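PDB 6M1T: glutathione S-transferase from Sphingobium chungbukense, which binds glutathione and probably transfers it to electrophilic compounds, as beta class enzymes of detoxification do. Local coordinates for residues A[7-12]-A[50-55]; A[15-20]-A[154-159]; A[103-108]-A[160-165]. All coordinates share one frame; numbering follows the deposited sequence.

Contact 1 (A[7-12]-A[50-55]). With GSH (glutathione), chain C.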
loop_
_atom_site.group_PDB
_atom_site.type_symbol
_atom_site.label_atom_id
_atom_site.label_comp_id
_atom_site.label_asym_id
_atom_site.label_seq_id
_atom_site.Cartn_x
_atom_site.Cartn_y
_atom_site.Cartn_z
ATOM N N PRO A 7 10.090 13.317 13.403
ATOM C CA PRO A 7 9.570 12.761 14.662
ATOM C C PRO A 7 8.057 12.608 14.653
ATOM O O PRO A 7 7.339 13.562 14.336
ATOM C CB PRO A 7 10.004 13.760 15.733
ATOM C CG PRO A 7 11.219 14.394 15.120
ATOM C CD PRO A 7 10.927 14.502 13.628
ATOM N N GLY A 8 7.597 11.425 15.019
ATOM C CA GLY A 8 6.163 11.154 15.187
ATOM C C GLY A 8 5.485 10.793 13.873
ATOM O O GLY A 8 4.290 10.357 13.927
ATOM N N ALA A 9 6.188 10.918 12.731
ATOM C CA ALA A 9 5.617 10.634 11.391
ATOM C C ALA A 9 5.607 9.124 11.189
ATOM O O ALA A 9 6.017 8.392 12.133
ATOM C CB ALA A 9 6.396 11.367 10.320
ATOM N N CYS A 10 5.149 8.634 10.021
ATOM C CA CYS A 10 5.035 7.170 9.805
ATOM C C CYS A 10 6.439 6.546 9.768
ATOM O O CYS A 10 6.546 5.276 9.951
ATOM C CB CYS A 10 4.218 6.853 8.563
ATOM S SG CYS A 10 5.035 7.618 7.150
ATOM N N SER A 11 7.507 7.355 9.641
ATOM C CA SER A 11 8.925 6.909 9.792
ATOM C C SER A 11 9.243 6.323 11.178
ATOM O O SER A 11 10.263 5.552 11.290
ATOM C CB SER A 11 9.907 8.014 9.433
ATOM O OG SER A 11 9.585 9.227 10.074
ATOM N N LEU A 12 8.456 6.657 12.206
ATOM C CA LEU A 12 8.632 6.010 13.542
ATOM C C LEU A 12 8.554 4.485 13.397
ATOM O O LEU A 12 9.219 3.789 14.148
ATOM C CB LEU A 12 7.605 6.591 14.506
ATOM C CG LEU A 12 7.607 6.065 15.938
ATOM C CD1 LEU A 12 8.942 6.302 16.648
ATOM C CD2 LEU A 12 6.488 6.733 16.698
ATOM N N GLY A 50 10.239 13.444 -1.676
ATOM C CA GLY A 50 10.398 14.291 -0.483
ATOM C C GLY A 50 9.769 13.665 0.766
ATOM O O GLY A 50 9.655 14.357 1.779
ATOM N N LYS A 51 9.357 12.412 0.734
ATOM C CA LYS A 51 8.603 11.835 1.886
ATOM C C LYS A 51 9.504 10.943 2.753
ATOM O O LYS A 51 10.468 10.306 2.252
ATOM C CB LYS A 51 7.401 11.045 1.389
ATOM C CG LYS A 51 6.352 11.860 0.649
ATOM C CD LYS A 51 5.332 10.986 -0.008
ATOM C CE LYS A 51 4.178 11.774 -0.570
ATOM N NZ LYS A 51 3.168 11.941 0.482
ATOM N N VAL A 52 9.136 10.848 4.037
ATOM C CA VAL A 52 9.772 9.895 4.990
ATOM C C VAL A 52 8.770 8.771 5.193
ATOM O O VAL A 52 7.577 9.002 5.077
ATOM C CB VAL A 52 10.211 10.567 6.301
ATOM C CG1 VAL A 52 11.405 11.473 6.054
ATOM C CG2 VAL A 52 9.084 11.294 7.051
ATOM N N PRO A 53 9.205 7.528 5.482
ATOM C CA PRO A 53 10.632 7.195 5.619
ATOM C C PRO A 53 11.362 6.971 4.290
ATOM O O PRO A 53 10.719 6.615 3.313
ATOM C CB PRO A 53 10.632 5.842 6.354
ATOM C CG PRO A 53 9.299 5.222 5.932
ATOM C CD PRO A 53 8.326 6.372 5.762
ATOM N N ALA A 54 12.680 7.031 4.343
ATOM C CA ALA A 54 13.574 6.476 3.305
ATOM C C ALA A 54 14.700 5.757 4.044
ATOM O O ALA A 54 15.099 6.227 5.135
ATOM C CB ALA A 54 14.099 7.552 2.413
ATOM N N LEU A 55 15.108 4.610 3.530
ATOM C CA LEU A 55 16.170 3.786 4.131
ATOM C C LEU A 55 17.323 3.629 3.151
ATOM O O LEU A 55 17.077 3.028 2.097
ATOM C CB LEU A 55 15.611 2.424 4.495
ATOM C CG LEU A 55 16.652 1.522 5.154
ATOM C CD1 LEU A 55 17.005 2.042 6.547
ATOM C CD2 LEU A 55 16.115 0.115 5.276
HETATM N N1 GSH C . 3.289 5.729 0.888
HETATM C CA1 GSH C . 4.402 6.244 1.704
HETATM C C1 GSH C . 4.920 5.142 2.638
HETATM O O11 GSH C . 4.114 4.247 2.924
HETATM O O12 GSH C . 6.129 5.243 3.041
HETATM C CB1 GSH C . 3.882 7.448 2.496
HETATM C CG1 GSH C . 4.956 8.293 3.127
HETATM C CD1 GSH C . 4.339 9.568 3.699
HETATM O OE1 GSH C . 3.252 10.019 3.317
HETATM N N2 GSH C . 5.077 10.199 4.602
HETATM C CA2 GSH C . 4.746 11.462 5.231
HETATM C C2 GSH C . 5.541 12.613 4.638
HETATM O O2 GSH C . 6.759 12.506 4.489
HETATM C CB2 GSH C . 4.946 11.407 6.744
HETATM S SG2 GSH C . 3.704 10.395 7.610
HETATM N N3 GSH C . 4.843 13.659 4.234
HETATM C CA3 GSH C . 5.460 14.841 3.686
HETATM C C3 GSH C . 4.890 15.227 2.318
HETATM O O31 GSH C . 4.149 14.403 1.745
HETATM O O32 GSH C . 5.229 16.334 1.851
#

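Contact 2 (A[15-20]-A[154-159])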
loop_
_atom_site.group_PDB
_atom_site.type_symbol
_atom_site.label_atom_id
_atom_site.label_comp_id
_atom_site.label_asym_id
_atom_site.label_seq_id
_atom_site.Cartn_x
_atom_site.Cartn_y
_atom_site.Cartn_z
ATOM N N HIS A 15 11.814 3.043 12.421
ATOM C CA HIS A 15 12.673 3.399 13.594
ATOM C C HIS A 15 12.523 2.311 14.672
ATOM O O HIS A 15 13.556 1.758 15.144
ATOM C CB HIS A 15 12.308 4.798 14.121
ATOM C CG HIS A 15 13.294 5.382 15.079
ATOM N ND1 HIS A 15 13.171 6.676 15.567
ATOM C CD2 HIS A 15 14.442 4.894 15.579
ATOM C CE1 HIS A 15 14.171 6.917 16.416
ATOM N NE2 HIS A 15 14.993 5.854 16.399
ATOM N N ILE A 16 11.303 2.030 15.087
ATOM C CA ILE A 16 11.025 0.965 16.103
ATOM C C ILE A 16 11.564 -0.396 15.601
ATOM O O ILE A 16 12.203 -1.111 16.371
ATOM C CB ILE A 16 9.534 0.925 16.447
ATOM C CG1 ILE A 16 9.139 2.178 17.219
ATOM C CG2 ILE A 16 9.190 -0.363 17.197
ATOM C CD1 ILE A 16 7.666 2.470 17.284
ATOM N N ALA A 17 11.314 -0.754 14.346
ATOM C CA ALA A 17 11.695 -2.057 13.750
ATOM C C ALA A 17 13.213 -2.269 13.808
ATOM O O ALA A 17 13.661 -3.390 14.098
ATOM C CB ALA A 17 11.150 -2.167 12.323
ATOM N N LEU A 18 14.005 -1.268 13.444
ATOM C CA LEU A 18 15.477 -1.360 13.518
ATOM C C LEU A 18 15.916 -1.578 14.974
ATOM O O LEU A 18 16.916 -2.319 15.161
ATOM C CB LEU A 18 16.099 -0.092 12.922
ATOM C CG LEU A 18 15.974 -0.006 11.405
ATOM C CD1 LEU A 18 16.203 1.412 10.932
ATOM C CD2 LEU A 18 16.932 -0.958 10.729
ATOM N N ARG A 19 15.269 -0.916 15.928
ATOM C CA ARG A 19 15.527 -1.140 17.382
ATOM C C ARG A 19 15.142 -2.589 17.757
ATOM O O ARG A 19 15.863 -3.172 18.572
ATOM C CB ARG A 19 14.800 -0.129 18.261
ATOM C CG ARG A 19 15.407 1.266 18.126
ATOM C CD ARG A 19 14.837 2.317 19.041
ATOM N NE ARG A 19 15.440 3.593 18.666
ATOM C CZ ARG A 19 16.540 4.123 19.183
ATOM N NH1 ARG A 19 17.166 3.526 20.178
ATOM N NH2 ARG A 19 16.995 5.257 18.688
ATOM N N GLU A 20 14.081 -3.144 17.171
ATOM C CA GLU A 20 13.619 -4.535 17.418
ATOM C C GLU A 20 14.611 -5.552 16.835
ATOM O O GLU A 20 14.697 -6.690 17.385
ATOM C CB GLU A 20 12.184 -4.737 16.924
ATOM C CG GLU A 20 11.133 -4.119 17.823
ATOM C CD GLU A 20 10.755 -4.927 19.085
ATOM O OE1 GLU A 20 11.038 -6.142 19.144
ATOM O OE2 GLU A 20 10.153 -4.348 19.978
ATOM N N ALA A 154 3.749 -5.313 11.239
ATOM C CA ALA A 154 2.369 -4.825 11.029
ATOM C C ALA A 154 1.869 -4.232 12.336
ATOM O O ALA A 154 1.181 -3.211 12.283
ATOM C CB ALA A 154 1.463 -5.922 10.513
ATOM N N ASP A 155 2.180 -4.845 13.485
ATOM C CA ASP A 155 1.806 -4.257 14.804
ATOM C C ASP A 155 2.575 -2.925 14.966
ATOM O O ASP A 155 2.041 -1.955 15.481
ATOM C CB ASP A 155 2.165 -5.187 15.976
ATOM C CG ASP A 155 1.450 -6.538 15.946
ATOM O OD1 ASP A 155 0.232 -6.540 16.034
ATOM O OD2 ASP A 155 2.113 -7.549 15.776
ATOM N N ILE A 156 3.850 -2.910 14.618
ATOM C CA ILE A 156 4.659 -1.669 14.776
ATOM C C ILE A 156 3.996 -0.547 13.960
ATOM O O ILE A 156 3.814 0.547 14.441
ATOM C CB ILE A 156 6.113 -1.891 14.361
ATOM C CG1 ILE A 156 6.846 -2.889 15.281
ATOM C CG2 ILE A 156 6.779 -0.508 14.355
ATOM C CD1 ILE A 156 8.244 -3.260 14.772
ATOM N N TYR A 157 3.652 -0.831 12.724
ATOM C CA TYR A 157 3.079 0.172 11.788
ATOM C C TYR A 157 1.714 0.665 12.289
ATOM O O TYR A 157 1.495 1.884 12.387
ATOM C CB TYR A 157 2.991 -0.507 10.442
ATOM C CG TYR A 157 2.813 0.379 9.241
ATOM C CD1 TYR A 157 3.174 1.718 9.220
ATOM C CD2 TYR A 157 2.390 -0.212 8.065
ATOM C CE1 TYR A 157 3.024 2.477 8.059
ATOM C CE2 TYR A 157 2.271 0.513 6.896
ATOM C CZ TYR A 157 2.600 1.853 6.887
ATOM O OH TYR A 157 2.414 2.549 5.715
ATOM N N LEU A 158 0.840 -0.266 12.720
ATOM C CA LEU A 158 -0.495 0.094 13.248
ATOM C C LEU A 158 -0.297 0.941 14.495
ATOM O O LEU A 158 -0.951 1.990 14.592
ATOM C CB LEU A 158 -1.334 -1.148 13.559
ATOM C CG LEU A 158 -2.695 -0.892 14.203
ATOM C CD1 LEU A 158 -3.549 0.070 13.359
ATOM C CD2 LEU A 158 -3.414 -2.225 14.438
ATOM N N PHE A 159 0.565 0.475 15.416
ATOM C CA PHE A 159 0.832 1.198 16.692
ATOM C C PHE A 159 1.170 2.660 16.413
ATOM O O PHE A 159 0.612 3.547 17.019
ATOM C CB PHE A 159 2.006 0.557 17.416
ATOM C CG PHE A 159 2.460 1.311 18.624
ATOM C CD1 PHE A 159 1.767 1.170 19.814
ATOM C CD2 PHE A 159 3.636 2.055 18.605
ATOM C CE1 PHE A 159 2.206 1.793 20.972
ATOM C CE2 PHE A 159 4.074 2.679 19.766
ATOM C CZ PHE A 159 3.342 2.572 20.934
#

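Contact 3 (A[103-108]-A[160-165]). With GSH (glutathione), chain G; GSH (glutathione), chain C.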
loop_
_atom_site.group_PDB
_atom_site.type_symbol
_atom_site.label_atom_id
_atom_site.label_comp_id
_atom_site.label_asym_id
_atom_site.label_seq_id
_atom_site.Cartn_x
_atom_site.Cartn_y
_atom_site.Cartn_z
ATOM N N SER A 103 -2.260 2.202 2.432
ATOM C CA SER A 103 -3.156 2.582 1.316
ATOM C C SER A 103 -4.517 3.035 1.857
ATOM O O SER A 103 -5.136 3.881 1.233
ATOM C CB SER A 103 -3.201 1.414 0.303
ATOM O OG SER A 103 -1.873 1.640 -0.206
ATOM N N GLU A 104 -4.997 2.533 2.993
ATOM C CA GLU A 104 -6.369 2.900 3.463
ATOM C C GLU A 104 -6.293 3.732 4.758
ATOM O O GLU A 104 -6.804 4.834 4.762
ATOM C CB GLU A 104 -7.199 1.641 3.705
ATOM C CG GLU A 104 -7.310 0.751 2.468
ATOM C CD GLU A 104 -8.091 1.371 1.313
ATOM O OE1 GLU A 104 -8.075 0.797 0.217
ATOM O OE2 GLU A 104 -8.680 2.429 1.493
ATOM N N PHE A 105 -5.685 3.207 5.817
ATOM C CA PHE A 105 -5.694 3.845 7.168
ATOM C C PHE A 105 -4.903 5.166 7.149
ATOM O O PHE A 105 -5.459 6.214 7.433
ATOM C CB PHE A 105 -5.160 2.872 8.218
ATOM C CG PHE A 105 -5.488 3.288 9.630
ATOM C CD1 PHE A 105 -6.725 3.842 9.922
ATOM C CD2 PHE A 105 -4.555 3.164 10.652
ATOM C CE1 PHE A 105 -7.047 4.207 11.224
ATOM C CE2 PHE A 105 -4.875 3.556 11.950
ATOM C CZ PHE A 105 -6.113 4.072 12.225
ATOM N N HIS A 106 -3.658 5.124 6.684
ATOM C CA HIS A 106 -2.765 6.314 6.594
ATOM C C HIS A 106 -3.523 7.397 5.851
ATOM O O HIS A 106 -3.507 8.553 6.316
ATOM C CB HIS A 106 -1.403 5.955 5.939
ATOM C CG HIS A 106 -0.370 7.059 5.927
ATOM N ND1 HIS A 106 -0.657 8.367 5.642
ATOM C CD2 HIS A 106 0.967 7.024 6.093
ATOM C CE1 HIS A 106 0.444 9.103 5.691
ATOM N NE2 HIS A 106 1.450 8.306 5.971
ATOM N N LYS A 107 -4.058 7.071 4.672
ATOM C CA LYS A 107 -4.562 8.074 3.708
ATOM C C LYS A 107 -5.871 8.669 4.262
ATOM O O LYS A 107 -6.082 9.875 4.030
ATOM C CB LYS A 107 -4.646 7.492 2.285
ATOM C CG LYS A 107 -3.297 7.090 1.658
ATOM C CD LYS A 107 -2.161 8.074 1.913
ATOM C CE LYS A 107 -1.050 8.098 0.896
ATOM N NZ LYS A 107 -1.206 9.242 -0.049
ATOM N N ALA A 108 -6.649 7.927 5.075
ATOM C CA ALA A 108 -7.830 8.478 5.806
ATOM C C ALA A 108 -7.466 9.759 6.578
ATOM O O ALA A 108 -8.320 10.649 6.644
ATOM C CB ALA A 108 -8.435 7.450 6.743
ATOM N N VAL A 160 2.045 2.912 15.426
ATOM C CA VAL A 160 2.466 4.303 15.105
ATOM C C VAL A 160 1.252 5.144 14.696
ATOM O O VAL A 160 1.063 6.231 15.247
ATOM C CB VAL A 160 3.605 4.354 14.076
ATOM C CG1 VAL A 160 3.817 5.774 13.572
ATOM C CG2 VAL A 160 4.865 3.776 14.664
ATOM N N MET A 161 0.428 4.673 13.777
ATOM C CA MET A 161 -0.770 5.396 13.307
ATOM C C MET A 161 -1.836 5.526 14.416
ATOM O O MET A 161 -2.549 6.498 14.383
ATOM C CB MET A 161 -1.333 4.682 12.069
ATOM C CG MET A 161 -0.310 4.643 10.931
ATOM S SD MET A 161 -1.126 4.066 9.387
ATOM C CE MET A 161 0.100 2.944 8.750
ATOM N N LEU A 162 -1.906 4.612 15.394
ATOM C CA LEU A 162 -2.864 4.731 16.544
ATOM C C LEU A 162 -2.425 5.851 17.480
ATOM O O LEU A 162 -3.269 6.384 18.201
ATOM C CB LEU A 162 -2.974 3.378 17.257
ATOM C CG LEU A 162 -3.656 2.280 16.455
ATOM C CD1 LEU A 162 -3.744 1.009 17.290
ATOM C CD2 LEU A 162 -5.017 2.676 15.982
ATOM N N GLY A 163 -1.178 6.316 17.362
ATOM C CA GLY A 163 -0.752 7.576 17.995
ATOM C C GLY A 163 -1.279 8.848 17.352
ATOM O O GLY A 163 -1.070 9.910 17.977
ATOM N N TRP A 164 -1.914 8.803 16.164
ATOM C CA TRP A 164 -2.329 10.024 15.420
ATOM C C TRP A 164 -3.704 10.580 15.805
ATOM O O TRP A 164 -3.845 11.791 15.879
ATOM C CB TRP A 164 -2.279 9.777 13.912
ATOM C CG TRP A 164 -0.886 9.571 13.424
ATOM C CD1 TRP A 164 0.295 9.782 14.067
ATOM C CD2 TRP A 164 -0.555 9.100 12.111
ATOM N NE1 TRP A 164 1.348 9.487 13.232
ATOM C CE2 TRP A 164 0.848 9.031 12.035
ATOM C CE3 TRP A 164 -1.337 8.701 11.039
ATOM C CZ2 TRP A 164 1.503 8.593 10.884
ATOM C CZ3 TRP A 164 -0.700 8.230 9.914
ATOM C CH2 TRP A 164 0.698 8.194 9.837
ATOM N N PRO A 165 -4.746 9.763 16.012
ATOM C CA PRO A 165 -6.083 10.303 16.296
ATOM C C PRO A 165 -6.076 11.326 17.442
ATOM O O PRO A 165 -6.799 12.315 17.341
ATOM C CB PRO A 165 -6.887 9.052 16.653
ATOM C CG PRO A 165 -6.203 7.941 15.920
ATOM C CD PRO A 165 -4.736 8.305 15.925
HETATM N N1 GSH G . -6.112 -0.770 -1.156
HETATM C CA1 GSH G . -7.037 -1.667 -1.893
HETATM C C1 GSH G . -6.228 -2.620 -2.816
HETATM O O11 GSH G . -6.713 -3.771 -3.041
HETATM O O12 GSH G . -5.126 -2.219 -3.242
HETATM C CB1 GSH G . -8.051 -0.759 -2.605
HETATM C CG1 GSH G . -9.035 -1.502 -3.491
HETATM C CD1 GSH G . -10.081 -0.538 -4.014
HETATM O OE1 GSH G . -10.124 0.637 -3.645
HETATM N N2 GSH G . -10.949 -1.066 -4.868
HETATM C CA2 GSH G . -12.065 -0.354 -5.461
HETATM C C2 GSH G . -13.388 -0.704 -4.800
HETATM O O2 GSH G . -13.705 -1.869 -4.551
HETATM C CB2 GSH G . -12.088 -0.607 -6.963
HETATM S SG2 GSH G . -10.681 0.143 -7.810
HETATM N N3 GSH G . -14.179 0.308 -4.505
HETATM C CA3 GSH G . -15.492 0.119 -3.947
HETATM C C3 GSH G . -15.612 0.761 -2.570
HETATM O O31 GSH G . -16.718 0.682 -2.009
HETATM O O32 GSH G . -14.593 1.340 -2.117
HETATM N N1 GSH C . 3.289 5.729 0.888
HETATM C CA1 GSH C . 4.402 6.244 1.704
HETATM C C1 GSH C . 4.920 5.142 2.638
HETATM O O11 GSH C . 4.114 4.247 2.924
HETATM O O12 GSH C . 6.129 5.243 3.041
HETATM C CB1 GSH C . 3.882 7.448 2.496
HETATM C CG1 GSH C . 4.956 8.293 3.127
HETATM C CD1 GSH C . 4.339 9.568 3.699
HETATM O OE1 GSH C . 3.252 10.019 3.317
HETATM N N2 GSH C . 5.077 10.199 4.602
HETATM C CA2 GSH C . 4.746 11.462 5.231
HETATM C C2 GSH C . 5.541 12.613 4.638
HETATM O O2 GSH C . 6.759 12.506 4.489
HETATM C CB2 GSH C . 4.946 11.407 6.744
HETATM S SG2 GSH C . 3.704 10.395 7.610
HETATM N N3 GSH C . 4.843 13.659 4.234
HETATM C CA3 GSH C . 5.460 14.841 3.686
HETATM C C3 GSH C . 4.890 15.227 2.318
HETATM O O31 GSH C . 4.149 14.403 1.745
HETATM O O32 GSH C . 5.229 16.334 1.851
#

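Contact 1 (A[7-12]-A[50-55])
The cis-proline loop of the thioredoxin fold, V52 and P53, meets the loop after the first strand, residues A9 to S11, at the glutathione site. The peptide bond before P53 is cis. No hydrogen bond joins the two protein segments; they touch by van der Waals packing. S11 CB lies against P53 CB at 3.8 Å. S11 OG also passes near V52 CG2, but it accepts a hydrogen bond from S6 N. A9 CB meets the same V52 CG2 at 4.2 Å. C10 SG is set between its own backbone N and carbonyl carbon (chi1 59°), and from there it comes within 3.8 Å of P53 CD. N66 ND2 binds the carbonyl oxygen of C10.

Just before the cis peptide bond, the backbone of V52 faces the ligand. V52 N donates to the cysteinyl carbonyl O2 of glutathione over 2.9 Å. The cysteinyl N2 of glutathione donates back to V52 O at 2.8 Å, nearly straight at 171°. This pair copies an antiparallel hydrogen-bonded strand pair and fixes the middle of the tripeptide, as is usual in glutathione transferases. K51 lies alongside the ligand and bends at its last torsion (chi4 -88°). Its NZ reaches O31 of the glycyl carboxylate at 2.9 Å and makes a weak hydrogen bond to OE1 of the gamma-glutamyl part of glutathione. An alanine here would probably leave the glycyl carboxylate without this charged mate and set that end of glutathione freer to turn. E65 and N66 add further bonds to the ligand. The glutathione sulfur SG2 lies 3.1 Å from C10 SG, longer than a disulfide but shorter than a usual nonbonded contact, so its nature is doubtful.

Contact 2 (A[15-20]-A[154-159])
I16 and I156 meet flank to flank and run past each other in opposite directions. I16 has CG1 beside the backbone N and CG2 anti to it (chi1 -69°), and I156 has the same conformation. Each therefore turns its CG2 methyl to the other helix, and I16 CG2 touches I156 CG2 at 3.7 Å. I156 CG2 also rests on I16 CB. The outer arm of I156 is extended, and its CD1 methyl reaches the backbone of the first helix, 3.8 Å from A17 CA. A17 has only a methyl here, and its CB stays 4.0 Å from I156 CD1. The extended arm of I16 leads the other way, and its CD1 approaches F159 CD2 obliquely at 4.3 Å.

These residues join helix 12-21 of the thioredoxin-like N-terminal domain to helix 153-162 of the all-helical C-terminal domain. The contact is part of the interdomain interface of the glutathione transferase fold. The two short helix segments come within 10.0 Å axis to axis, with N-to-C directions at 144°. The seam is apolar, with no hydrogen bond across it. A194 and V191 of helix 189-198 pack on I16 and F159, respectively.

E20 has CG beside its backbone N, which brings CG to 4.3 Å from I156 CD1. A bend at the next torsion then turns the carboxylate to R188, in a salt bridge, and to S190, in a hydrogen bond. On another side of helix 12-21, R19 NH2 donates to H15 NE2, one turn earlier, at 3.1 Å. H15 NE2 lies in the guanidinium plane, while R19 NH2 sits a little out of the imidazole plane. The other imidazole nitrogen, H15 ND1, is hydrogen-bonded to E198 OE2.

Contact 3 (A[103-108]-A[160-165])
E104 OE1 accepts a hydrogen bond from N1 of glutathione chain G, the ligand of the second subunit, at 2.9 Å. The other oxygen, E104 OE2, forms a salt bridge to K107 of the second subunit. Thus the carboxylate serves both the neighbouring site and the dimer interface.

W164 sends the edge of its six-membered ring, led by CH2, over one face of the H106 ring. W164 CH2 is 3.9 Å from H106 CD2. The planes stand at 78°, a T-shaped (edge-to-face) pair. With CG anti to the backbone N (chi1 -174°), the H106 ring is directed to the ligand, and NE2 comes 3.5 Å from SG2 of glutathione chain C.

M161 packs beside this pair. Its CB packs on F105 CE2 at 3.7 Å, and its SD lies obliquely 4.9 Å from the F105 ring centroid, a Met-aromatic contact. The same SD touches H106 CB. L162 CD2 reaches F105 CE2 at 4.1 Å. L162 also touches a bound cysteine.

H106, with W164 packed on its ring, contributes to the C-terminal-domain side of the glutathione site in this beta class enzyme.

The centres of contact 1 and contact 2 are about 12 Å apart. Those of contact 1 and contact 3 are about 13 Å apart, and those of contact 2 and contact 3 about 14 Å. Contacts 1 and 3 face the same glutathione from different domains. They are tied by a probable hydrogen bond from W164 NE1 to G8 O, 3.1 Å long. L12 CG also packs on V160 CG2 at 3.8 Å. Contact 2 is further off: the I156 side chain is about 10 Å from that of C10. It shares helix 153-162 with contact 3, and L158 CD1 meets F105 CE2 at 4.0 Å. Y157, next to I156 on the same helix, touches glutathione.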